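Local coordinates for protein acetylornithine aminotransferase (Aquifex aeolicus, PDB 2EH6) that catalyses the pyridoxal-phosphate-dependent transfer of an amino group from N2-acetyl-L-ornithine to 2-oxoglutarate, a step of arginine biosynthesis, at residues A[211-216]-A[224-229]; A[219-224]-A[318-323]; A[178-183]-A[193-198]. All coordinates share one frame; numbering follows the deposited sequence.

Contact 1: A[211-216]-A[224-229]; sequences IDEVQT and FYAYQH. With PLP (pyridoxal-5'-phosphate), chain C.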
loop_
_atom_site.group_PDB
_atom_site.type_symbol
_atom_site.label_atom_id
_atom_site.label_comp_id
_atom_site.label_asym_id
_atom_site.label_seq_id
_atom_site.Cartn_x
_atom_site.Cartn_y
_atom_site.Cartn_z
ATOM N N ILE A 211 -5.540 -17.408 5.917
ATOM C CA ILE A 211 -6.235 -16.674 6.960
ATOM C C ILE A 211 -5.804 -15.215 6.942
ATOM O O ILE A 211 -4.615 -14.894 7.000
ATOM C CB ILE A 211 -5.958 -17.278 8.356
ATOM C CG1 ILE A 211 -6.357 -18.759 8.364
ATOM C CG2 ILE A 211 -6.736 -16.514 9.418
ATOM C CD1 ILE A 211 -6.087 -19.475 9.679
ATOM N N ASP A 212 -6.793 -14.337 6.839
ATOM C CA ASP A 212 -6.547 -12.906 6.816
ATOM C C ASP A 212 -6.474 -12.428 8.265
ATOM O O ASP A 212 -7.503 -12.308 8.924
ATOM C CB ASP A 212 -7.704 -12.196 6.101
ATOM C CG ASP A 212 -7.504 -10.693 6.012
ATOM O OD1 ASP A 212 -6.758 -10.135 6.844
ATOM O OD2 ASP A 212 -8.107 -10.064 5.121
ATOM N N GLU A 213 -5.268 -12.169 8.764
ATOM C CA GLU A 213 -5.122 -11.692 10.140
ATOM C C GLU A 213 -4.769 -10.204 10.215
ATOM O O GLU A 213 -4.195 -9.740 11.197
ATOM C CB GLU A 213 -4.070 -12.526 10.880
ATOM C CG GLU A 213 -4.529 -13.967 11.095
ATOM C CD GLU A 213 -4.571 -14.364 12.556
ATOM O OE1 GLU A 213 -4.776 -13.476 13.422
ATOM O OE2 GLU A 213 -4.417 -15.571 12.832
ATOM N N VAL A 214 -5.129 -9.459 9.180
ATOM C CA VAL A 214 -4.853 -8.023 9.144
ATOM C C VAL A 214 -5.450 -7.330 10.356
ATOM O O VAL A 214 -4.819 -6.469 10.958
ATOM C CB VAL A 214 -5.423 -7.384 7.856
ATOM C CG1 VAL A 214 -5.446 -5.856 7.976
ATOM C CG2 VAL A 214 -4.558 -7.793 6.668
ATOM N N GLN A 215 -6.668 -7.724 10.711
ATOM C CA GLN A 215 -7.367 -7.142 11.848
ATOM C C GLN A 215 -7.164 -7.912 13.153
ATOM O O GLN A 215 -6.990 -7.307 14.209
ATOM C CB GLN A 215 -8.866 -7.058 11.541
ATOM C CG GLN A 215 -9.732 -6.755 12.754
ATOM C CD GLN A 215 -10.158 -5.304 12.848
ATOM O OE1 GLN A 215 -11.325 -4.971 12.610
ATOM N NE2 GLN A 215 -9.215 -4.427 13.192
ATOM N N THR A 216 -7.181 -9.241 13.083
ATOM C CA THR A 216 -7.022 -10.070 14.279
ATOM C C THR A 216 -5.581 -10.300 14.713
ATOM O O THR A 216 -5.326 -10.685 15.854
ATOM C CB THR A 216 -7.632 -11.475 14.081
ATOM O OG1 THR A 216 -6.937 -12.136 13.021
ATOM C CG2 THR A 216 -9.115 -11.389 13.749
ATOM N N PHE A 224 -0.835 -14.061 19.848
ATOM C CA PHE A 224 -0.108 -13.339 18.817
ATOM C C PHE A 224 -0.890 -13.391 17.501
ATOM O O PHE A 224 -1.139 -12.357 16.880
ATOM C CB PHE A 224 1.286 -13.920 18.621
ATOM C CG PHE A 224 2.227 -12.974 17.947
ATOM C CD1 PHE A 224 2.815 -11.936 18.664
ATOM C CD2 PHE A 224 2.477 -13.076 16.584
ATOM C CE1 PHE A 224 3.638 -11.008 18.028
ATOM C CE2 PHE A 224 3.296 -12.155 15.940
ATOM C CZ PHE A 224 3.878 -11.120 16.663
ATOM N N TYR A 225 -1.261 -14.597 17.077
ATOM C CA TYR A 225 -2.065 -14.783 15.872
ATOM C C TYR A 225 -3.375 -15.394 16.350
ATOM O O TYR A 225 -3.364 -16.339 17.135
ATOM C CB TYR A 225 -1.388 -15.741 14.891
ATOM C CG TYR A 225 -0.052 -15.267 14.382
ATOM C CD1 TYR A 225 0.090 -14.007 13.793
ATOM C CD2 TYR A 225 1.069 -16.087 14.466
ATOM C CE1 TYR A 225 1.313 -13.580 13.300
ATOM C CE2 TYR A 225 2.296 -15.673 13.977
ATOM C CZ TYR A 225 2.412 -14.420 13.393
ATOM O OH TYR A 225 3.622 -14.021 12.894
ATOM N N ALA A 226 -4.499 -14.859 15.888
ATOM C CA ALA A 226 -5.803 -15.362 16.306
ATOM C C ALA A 226 -6.035 -16.835 15.966
ATOM O O ALA A 226 -6.763 -17.530 16.677
ATOM C CB ALA A 226 -6.908 -14.510 15.692
ATOM N N TYR A 227 -5.427 -17.319 14.889
ATOM C CA TYR A 227 -5.626 -18.715 14.502
ATOM C C TYR A 227 -5.125 -19.689 15.568
ATOM O O TYR A 227 -5.527 -20.849 15.593
ATOM C CB TYR A 227 -4.945 -19.011 13.156
ATOM C CG TYR A 227 -3.441 -19.212 13.198
ATOM C CD1 TYR A 227 -2.876 -20.372 13.745
ATOM C CD2 TYR A 227 -2.579 -18.247 12.676
ATOM C CE1 TYR A 227 -1.493 -20.560 13.767
ATOM C CE2 TYR A 227 -1.200 -18.424 12.695
ATOM C CZ TYR A 227 -0.660 -19.581 13.243
ATOM O OH TYR A 227 0.711 -19.735 13.279
ATOM N N GLN A 228 -4.258 -19.208 16.450
ATOM C CA GLN A 228 -3.699 -20.047 17.501
ATOM C C GLN A 228 -4.740 -20.459 18.541
ATOM O O GLN A 228 -4.542 -21.423 19.277
ATOM C CB GLN A 228 -2.531 -19.321 18.177
ATOM C CG GLN A 228 -1.438 -18.903 17.204
ATOM C CD GLN A 228 -0.348 -18.081 17.862
ATOM O OE1 GLN A 228 -0.628 -17.136 18.593
ATOM N NE2 GLN A 228 0.902 -18.429 17.591
ATOM N N HIS A 229 -5.846 -19.729 18.604
ATOM C CA HIS A 229 -6.907 -20.058 19.548
ATOM C C HIS A 229 -7.530 -21.406 19.184
ATOM O O HIS A 229 -8.121 -22.080 20.027
ATOM C CB HIS A 229 -8.006 -18.989 19.517
ATOM C CG HIS A 229 -7.669 -17.737 20.269
ATOM N ND1 HIS A 229 -7.554 -17.702 21.643
ATOM C CD2 HIS A 229 -7.472 -16.466 19.842
ATOM C CE1 HIS A 229 -7.305 -16.463 22.030
ATOM N NE2 HIS A 229 -7.251 -15.694 20.957
HETATM N N1 PLP C . -8.510 -7.370 5.624
HETATM C C2 PLP C . -9.012 -7.276 6.869
HETATM C C2A PLP C . -9.466 -8.514 7.598
HETATM C C3 PLP C . -9.117 -6.020 7.502
HETATM O O3 PLP C . -9.626 -5.921 8.767
HETATM C C4 PLP C . -8.679 -4.852 6.795
HETATM C C4A PLP C . -8.777 -3.534 7.465
HETATM C C5 PLP C . -8.148 -5.007 5.450
HETATM C C6 PLP C . -8.085 -6.300 4.911
HETATM C C5A PLP C . -7.674 -3.807 4.645
HETATM O O4P PLP C . -6.420 -3.358 5.160
HETATM P P PLP C . -5.922 -2.070 4.307
HETATM O O1P PLP C . -4.624 -1.629 4.867
HETATM O O2P PLP C . -5.733 -2.421 2.763
HETATM O O3P PLP C . -7.008 -0.890 4.450
#

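Contact 2: A[219-224]-A[318-323]; sequences GRTGEF and GLMLGL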
loop_
_atom_site.group_PDB
_atom_site.type_symbol
_atom_site.label_atom_id
_atom_site.label_comp_id
_atom_site.label_asym_id
_atom_site.label_seq_id
_atom_site.Cartn_x
_atom_site.Cartn_y
_atom_site.Cartn_z
ATOM N N GLY A 219 -1.562 -9.889 18.430
ATOM C CA GLY A 219 -2.118 -9.762 19.771
ATOM C C GLY A 219 -3.534 -9.260 20.003
ATOM O O GLY A 219 -4.051 -9.373 21.119
ATOM N N ARG A 220 -4.170 -8.714 18.973
ATOM C CA ARG A 220 -5.521 -8.172 19.112
ATOM C C ARG A 220 -6.527 -9.062 19.852
ATOM O O ARG A 220 -7.349 -8.559 20.619
ATOM C CB ARG A 220 -6.075 -7.805 17.725
ATOM C CG ARG A 220 -7.539 -7.371 17.706
ATOM C CD ARG A 220 -7.821 -6.203 18.651
ATOM N NE ARG A 220 -7.044 -5.009 18.341
ATOM C CZ ARG A 220 -7.097 -3.888 19.059
ATOM N NH1 ARG A 220 -7.893 -3.820 20.113
ATOM N NH2 ARG A 220 -6.343 -2.846 18.738
ATOM N N THR A 221 -6.469 -10.375 19.640
ATOM C CA THR A 221 -7.421 -11.269 20.296
ATOM C C THR A 221 -6.904 -12.005 21.541
ATOM O O THR A 221 -7.601 -12.862 22.084
ATOM C CB THR A 221 -7.965 -12.328 19.309
ATOM O OG1 THR A 221 -6.928 -13.263 18.987
ATOM C CG2 THR A 221 -8.461 -11.662 18.036
ATOM N N GLY A 222 -5.702 -11.677 22.001
ATOM C CA GLY A 222 -5.184 -12.352 23.182
ATOM C C GLY A 222 -4.026 -13.286 22.878
ATOM O O GLY A 222 -3.259 -13.648 23.771
ATOM N N GLU A 223 -3.912 -13.691 21.618
ATOM C CA GLU A 223 -2.825 -14.557 21.170
ATOM C C GLU A 223 -2.115 -13.781 20.071
ATOM O O GLU A 223 -2.727 -12.927 19.430
ATOM C CB GLU A 223 -3.369 -15.869 20.602
ATOM C CG GLU A 223 -4.023 -16.790 21.626
ATOM C CD GLU A 223 -3.089 -17.158 22.766
ATOM O OE1 GLU A 223 -1.886 -17.378 22.505
ATOM O OE2 GLU A 223 -3.560 -17.238 23.920
ATOM N N PHE A 224 -0.835 -14.061 19.848
ATOM C CA PHE A 224 -0.108 -13.339 18.817
ATOM C C PHE A 224 -0.890 -13.391 17.501
ATOM O O PHE A 224 -1.139 -12.357 16.880
ATOM C CB PHE A 224 1.286 -13.920 18.621
ATOM C CG PHE A 224 2.227 -12.974 17.947
ATOM C CD1 PHE A 224 2.815 -11.936 18.664
ATOM C CD2 PHE A 224 2.477 -13.076 16.584
ATOM C CE1 PHE A 224 3.638 -11.008 18.028
ATOM C CE2 PHE A 224 3.296 -12.155 15.940
ATOM C CZ PHE A 224 3.878 -11.120 16.663
ATOM N N GLY A 318 -10.625 -11.400 23.322
ATOM C CA GLY A 318 -9.535 -10.509 23.688
ATOM C C GLY A 318 -9.973 -9.055 23.679
ATOM O O GLY A 318 -10.919 -8.689 24.382
ATOM N N LEU A 319 -9.291 -8.223 22.895
ATOM C CA LEU A 319 -9.646 -6.813 22.806
ATOM C C LEU A 319 -10.269 -6.466 21.455
ATOM O O LEU A 319 -10.178 -5.329 20.979
ATOM C CB LEU A 319 -8.432 -5.916 23.095
ATOM C CG LEU A 319 -8.012 -5.876 24.573
ATOM C CD1 LEU A 319 -6.804 -4.975 24.763
ATOM C CD2 LEU A 319 -9.180 -5.378 25.413
ATOM N N MET A 320 -10.874 -7.470 20.830
ATOM C CA MET A 320 -11.592 -7.271 19.581
ATOM C C MET A 320 -13.008 -7.661 19.975
ATOM O O MET A 320 -13.412 -8.820 19.842
ATOM C CB MET A 320 -11.103 -8.189 18.464
ATOM C CG MET A 320 -11.791 -7.865 17.140
ATOM S SD MET A 320 -11.377 -8.936 15.762
ATOM C CE MET A 320 -9.741 -8.459 15.475
ATOM N N LEU A 321 -13.758 -6.688 20.475
ATOM C CA LEU A 321 -15.107 -6.960 20.938
ATOM C C LEU A 321 -16.175 -6.156 20.224
ATOM O O LEU A 321 -15.907 -5.095 19.666
ATOM C CB LEU A 321 -15.183 -6.698 22.447
ATOM C CG LEU A 321 -14.217 -7.524 23.302
ATOM C CD1 LEU A 321 -14.180 -6.980 24.722
ATOM C CD2 LEU A 321 -14.649 -8.980 23.295
ATOM N N GLY A 322 -17.396 -6.675 20.257
ATOM C CA GLY A 322 -18.505 -5.994 19.626
ATOM C C GLY A 322 -19.768 -6.148 20.445
ATOM O O GLY A 322 -19.937 -7.124 21.175
ATOM N N LEU A 323 -20.653 -5.164 20.335
ATOM C CA LEU A 323 -21.923 -5.185 21.043
ATOM C C LEU A 323 -22.994 -4.990 19.983
ATOM O O LEU A 323 -23.135 -3.902 19.421
ATOM C CB LEU A 323 -21.983 -4.055 22.078
ATOM C CG LEU A 323 -23.271 -3.904 22.896
ATOM C CD1 LEU A 323 -23.571 -5.187 23.660
ATOM C CD2 LEU A 323 -23.116 -2.738 23.858
#

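Contact 3: A[178-183]-A[193-198]; sequences IEVIQG and DFLSKL. With PLP (pyridoxal-5'-phosphate), chain C.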
loop_
_atom_site.group_PDB
_atom_site.type_symbol
_atom_site.label_atom_id
_atom_site.label_comp_id
_atom_site.label_asym_id
_atom_site.label_seq_id
_atom_site.Cartn_x
_atom_site.Cartn_y
_atom_site.Cartn_z
ATOM N N ILE A 178 -10.226 -16.754 4.807
ATOM C CA ILE A 178 -11.140 -16.485 5.907
ATOM C C ILE A 178 -10.559 -15.624 7.025
ATOM O O ILE A 178 -9.344 -15.544 7.193
ATOM C CB ILE A 178 -11.606 -17.830 6.515
ATOM C CG1 ILE A 178 -12.729 -17.609 7.530
ATOM C CG2 ILE A 178 -10.414 -18.539 7.165
ATOM C CD1 ILE A 178 -13.345 -18.907 8.042
ATOM N N GLU A 179 -11.443 -14.975 7.780
ATOM C CA GLU A 179 -11.039 -14.180 8.937
ATOM C C GLU A 179 -11.522 -15.007 10.128
ATOM O O GLU A 179 -12.680 -15.408 10.150
ATOM C CB GLU A 179 -11.760 -12.826 8.957
ATOM C CG GLU A 179 -11.463 -11.931 7.774
ATOM C CD GLU A 179 -12.514 -10.860 7.593
ATOM O OE1 GLU A 179 -12.506 -9.865 8.356
ATOM O OE2 GLU A 179 -13.362 -11.020 6.692
ATOM N N VAL A 180 -10.652 -15.276 11.100
ATOM C CA VAL A 180 -11.051 -16.052 12.275
ATOM C C VAL A 180 -12.241 -15.357 12.931
ATOM O O VAL A 180 -13.177 -16.002 13.411
ATOM C CB VAL A 180 -9.885 -16.184 13.280
ATOM C CG1 VAL A 180 -10.373 -16.826 14.565
ATOM C CG2 VAL A 180 -8.782 -17.038 12.670
ATOM N N ILE A 181 -12.184 -14.030 12.952
ATOM C CA ILE A 181 -13.258 -13.190 13.472
ATOM C C ILE A 181 -13.398 -12.075 12.431
ATOM O O ILE A 181 -12.433 -11.363 12.153
ATOM C CB ILE A 181 -12.909 -12.551 14.843
ATOM C CG1 ILE A 181 -12.726 -13.636 15.908
ATOM C CG2 ILE A 181 -14.030 -11.603 15.270
ATOM C CD1 ILE A 181 -12.310 -13.103 17.269
ATOM N N GLN A 182 -14.578 -11.937 11.838
ATOM C CA GLN A 182 -14.790 -10.896 10.835
ATOM C C GLN A 182 -15.065 -9.568 11.536
ATOM O O GLN A 182 -16.162 -9.340 12.037
ATOM C CB GLN A 182 -15.976 -11.250 9.934
ATOM C CG GLN A 182 -15.886 -12.607 9.252
ATOM C CD GLN A 182 -17.074 -12.860 8.342
ATOM O OE1 GLN A 182 -18.220 -12.710 8.756
ATOM N NE2 GLN A 182 -16.804 -13.245 7.096
ATOM N N GLY A 183 -14.070 -8.690 11.558
ATOM C CA GLY A 183 -14.230 -7.406 12.218
ATOM C C GLY A 183 -15.193 -6.443 11.550
ATOM O O GLY A 183 -16.250 -6.129 12.098
ATOM N N ASP A 193 -15.766 -25.542 15.937
ATOM C CA ASP A 193 -16.197 -26.697 15.166
ATOM C C ASP A 193 -16.024 -26.415 13.680
ATOM O O ASP A 193 -15.453 -27.223 12.947
ATOM C CB ASP A 193 -17.663 -27.015 15.461
ATOM C CG ASP A 193 -18.172 -28.199 14.659
ATOM O OD1 ASP A 193 -17.547 -29.280 14.740
ATOM O OD2 ASP A 193 -19.192 -28.050 13.950
ATOM N N PHE A 194 -16.517 -25.258 13.243
ATOM C CA PHE A 194 -16.424 -24.861 11.844
ATOM C C PHE A 194 -14.978 -24.786 11.367
ATOM O O PHE A 194 -14.639 -25.327 10.314
ATOM C CB PHE A 194 -17.100 -23.504 11.629
ATOM C CG PHE A 194 -17.044 -23.019 10.207
ATOM C CD1 PHE A 194 -17.728 -23.694 9.202
ATOM C CD2 PHE A 194 -16.298 -21.892 9.871
ATOM C CE1 PHE A 194 -17.672 -23.253 7.878
ATOM C CE2 PHE A 194 -16.235 -21.444 8.556
ATOM C CZ PHE A 194 -16.922 -22.124 7.556
ATOM N N LEU A 195 -14.127 -24.111 12.134
ATOM C CA LEU A 195 -12.721 -23.975 11.765
ATOM C C LEU A 195 -12.026 -25.331 11.709
ATOM O O LEU A 195 -11.127 -25.546 10.891
ATOM C CB LEU A 195 -11.993 -23.055 12.750
ATOM C CG LEU A 195 -12.460 -21.594 12.742
ATOM C CD1 LEU A 195 -11.675 -20.803 13.769
ATOM C CD2 LEU A 195 -12.274 -20.996 11.351
ATOM N N SER A 196 -12.442 -26.240 12.585
ATOM C CA SER A 196 -11.877 -27.583 12.626
ATOM C C SER A 196 -12.180 -28.296 11.314
ATOM O O SER A 196 -11.285 -28.826 10.658
ATOM C CB SER A 196 -12.478 -28.372 13.787
ATOM O OG SER A 196 -12.106 -29.739 13.714
ATOM N N LYS A 197 -13.452 -28.296 10.934
ATOM C CA LYS A 197 -13.880 -28.941 9.704
ATOM C C LYS A 197 -13.256 -28.278 8.488
ATOM O O LYS A 197 -12.873 -28.957 7.534
ATOM C CB LYS A 197 -15.404 -28.901 9.586
ATOM C CG LYS A 197 -16.131 -29.719 10.640
ATOM C CD LYS A 197 -17.638 -29.589 10.477
ATOM C CE LYS A 197 -18.390 -30.369 11.547
ATOM N NZ LYS A 197 -19.860 -30.154 11.430
ATOM N N LEU A 198 -13.155 -26.951 8.518
ATOM C CA LEU A 198 -12.570 -26.214 7.403
ATOM C C LEU A 198 -11.116 -26.635 7.244
ATOM O O LEU A 198 -10.631 -26.820 6.130
ATOM C CB LEU A 198 -12.662 -24.702 7.649
ATOM C CG LEU A 198 -12.359 -23.786 6.457
ATOM C CD1 LEU A 198 -13.334 -24.079 5.327
ATOM C CD2 LEU A 198 -12.476 -22.323 6.881
HETATM N N1 PLP C . -8.510 -7.370 5.624
HETATM C C2 PLP C . -9.012 -7.276 6.869
HETATM C C2A PLP C . -9.466 -8.514 7.598
HETATM C C3 PLP C . -9.117 -6.020 7.502
HETATM O O3 PLP C . -9.626 -5.921 8.767
HETATM C C4 PLP C . -8.679 -4.852 6.795
HETATM C C4A PLP C . -8.777 -3.534 7.465
HETATM C C5 PLP C . -8.148 -5.007 5.450
HETATM C C6 PLP C . -8.085 -6.300 4.911
HETATM C C5A PLP C . -7.674 -3.807 4.645
HETATM O O4P PLP C . -6.420 -3.358 5.160
HETATM P P PLP C . -5.922 -2.070 4.307
HETATM O O1P PLP C . -4.624 -1.629 4.867
HETATM O O2P PLP C . -5.733 -2.421 2.763
HETATM O O3P PLP C . -7.008 -0.890 4.450
#

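Contact 1: A[211-216]-A[224-229]
Glu213 points its carboxylate at the start of the 3-10 segment 226-229 and takes two consecutive backbone N-H groups there, one on each oxygen. Glu213 OE1 accepts from Ala226 N at 2.8 Å, on its syn lone pair. Glu213 OE2 accepts from Tyr227 N at 2.9 Å, also from the syn side, 22° out of the carboxylate plane. A third donor adds to the grip: Thr216 OG1 gives to Glu213 OE1 at 2.6 Å, from above the carboxylate plane (50° out of it). The buried carboxylate is thus gripped by three bonds, and the N-H groups at the start of the 3-10 turn would probably stabilise its negative charge. Glu213 OE2 also sits at the edge of the Tyr227 ring, near its plane, 3.3 Å from Tyr227 CD2.

The segment 211-216 takes in residues 211-212 of strand 208-212, in the large sheet of the class-III aminotransferase fold, and the turn that follows, where it forms part of the cofactor site. Asp212 turns the other way from Glu213. Its CG is anti to the backbone N (chi1 -179°), and Asp212 OD2 comes 2.8 Å from the pyridine N1 of PLP, while His128 ND1 also bonds OD2. OD1 accepts from Val214 N, closing an Asx turn. Val214 lays CG1 against the PLP ring, 3.6 Å from C4.

Apolar contacts flank the carboxylate. Thr216 CB meets Ala226 CB at 3.5 Å. Ile211 and Tyr227 cross at about a right angle, with Ile211 CD1 touching Tyr227 CB. The Tyr227 hydroxyl bonds Trp84 N.

Contact 2: A[219-224]-A[318-323]
Arg220 and Leu319 are joined by two hydrogen bonds in opposite directions. Leu319 N gives to Arg220 O at 3.0 Å. Arg220 NH1 gives to Leu319 O at 2.9 Å. This NH1 lies above the carbonyl plane of Leu319 (43° out of it), while the oxygen is near the guanidinium plane. The arginine chain bends at chi2 (56°), which puts Arg220 CD 3.4 Å from Leu319 O. It crosses Met320 at about a right angle, and Arg220 CG lies 3.3 Å from Met320 CE.

The backbones are also close-packed at Gly318, whose CA is 3.4 Å from Thr221 O in a CA-H...O contact. A side chain on Gly318 would run into Thr221 C and Gly222 N. Packing is looser at the Thr221 side chain, whose CG2 stands 4.3 Å from Met320 CE.

NH1 of Arg220 has a second acceptor, Pro355 O. An alanine in place of Arg220 would probably leave both carbonyls without this donor and open a gap beside Met320.

Residues 219-222 form a type I beta turn in the loop between strands 208-212 and 236-239. The turn abuts the start of strand 320-324, which pairs with strands 313-317 and 350-353. Helix 275-308 lies against Leu319 through Val295.

Contact 3: A[178-183]-A[193-198]
Ile178 and Val180 meet the helix through apolar side chains alone, with no hydrogen bond between the two segments. Ile178 carries most of the contact, and one atom does the touching. Its CG1 is anti to the backbone N (chi1 -171°), and the chain runs on extended to CD1. That methyl touches three side chains of one helical face. Ile178 CD1 meets Leu198 CD2 tip to tip at 3.7 Å. Ile178 CD1 lies at the edge of the Phe194 ring, near the ring plane, 3.9 Å from Phe194 CE2; the two side chains slide past each other in opposite directions. Leu195 CD2 is the third neighbour of Ile178 CD1, at 4.1 Å. Val180 adds a looser touch, its CG1 standing 4.3 Å from Leu195 CD1.

The polar groups take no part in joining the two segments. On the helix, Lys197 NZ and Asp193 OD2 form a weak salt bridge at 3.4 Å, one turn apart. Glu179 points away from the helix, and its OE1 comes 3.4 Å from PLP C2A. Its OE2 accepts from Phe127 N.

Ile178 belongs to strand 173-178, and its backbone pairs with Ile210 and Asp212 of the parallel strand 208-212. Helix 192-205 lies in the connection between these strands, after the short hairpin 181-182/188-189, and completes a beta-alpha-beta crossover. Phe230 touches both Val180 and Leu195, while helix 162-166 touches Phe194 through Ile162.

Contacts 1 and 3 meet through neighbouring parallel strands, 208-212 and 173-178; their centres are 10 Å apart. Asp212 N lies 2.8 Å from Ile178 O, a probable hydrogen bond, and both contacts reach PLP. Contact 2 shares Phe224 with contact 1, and their segments alternate along the chain. They also touch: His229 NE2 is 3.1 Å from Thr221 O, a hydrogen bond, and Met320 CE is 3.2 Å from Gln215 CG. Met320 thus packs on Gln215 of the cofactor pocket, its side chain about 7 Å from PLP. Contacts 2 and 3 are further apart, with centres 15 Å apart, and meet where Met320 SD packs 3.8 Å from Ile181 CG2.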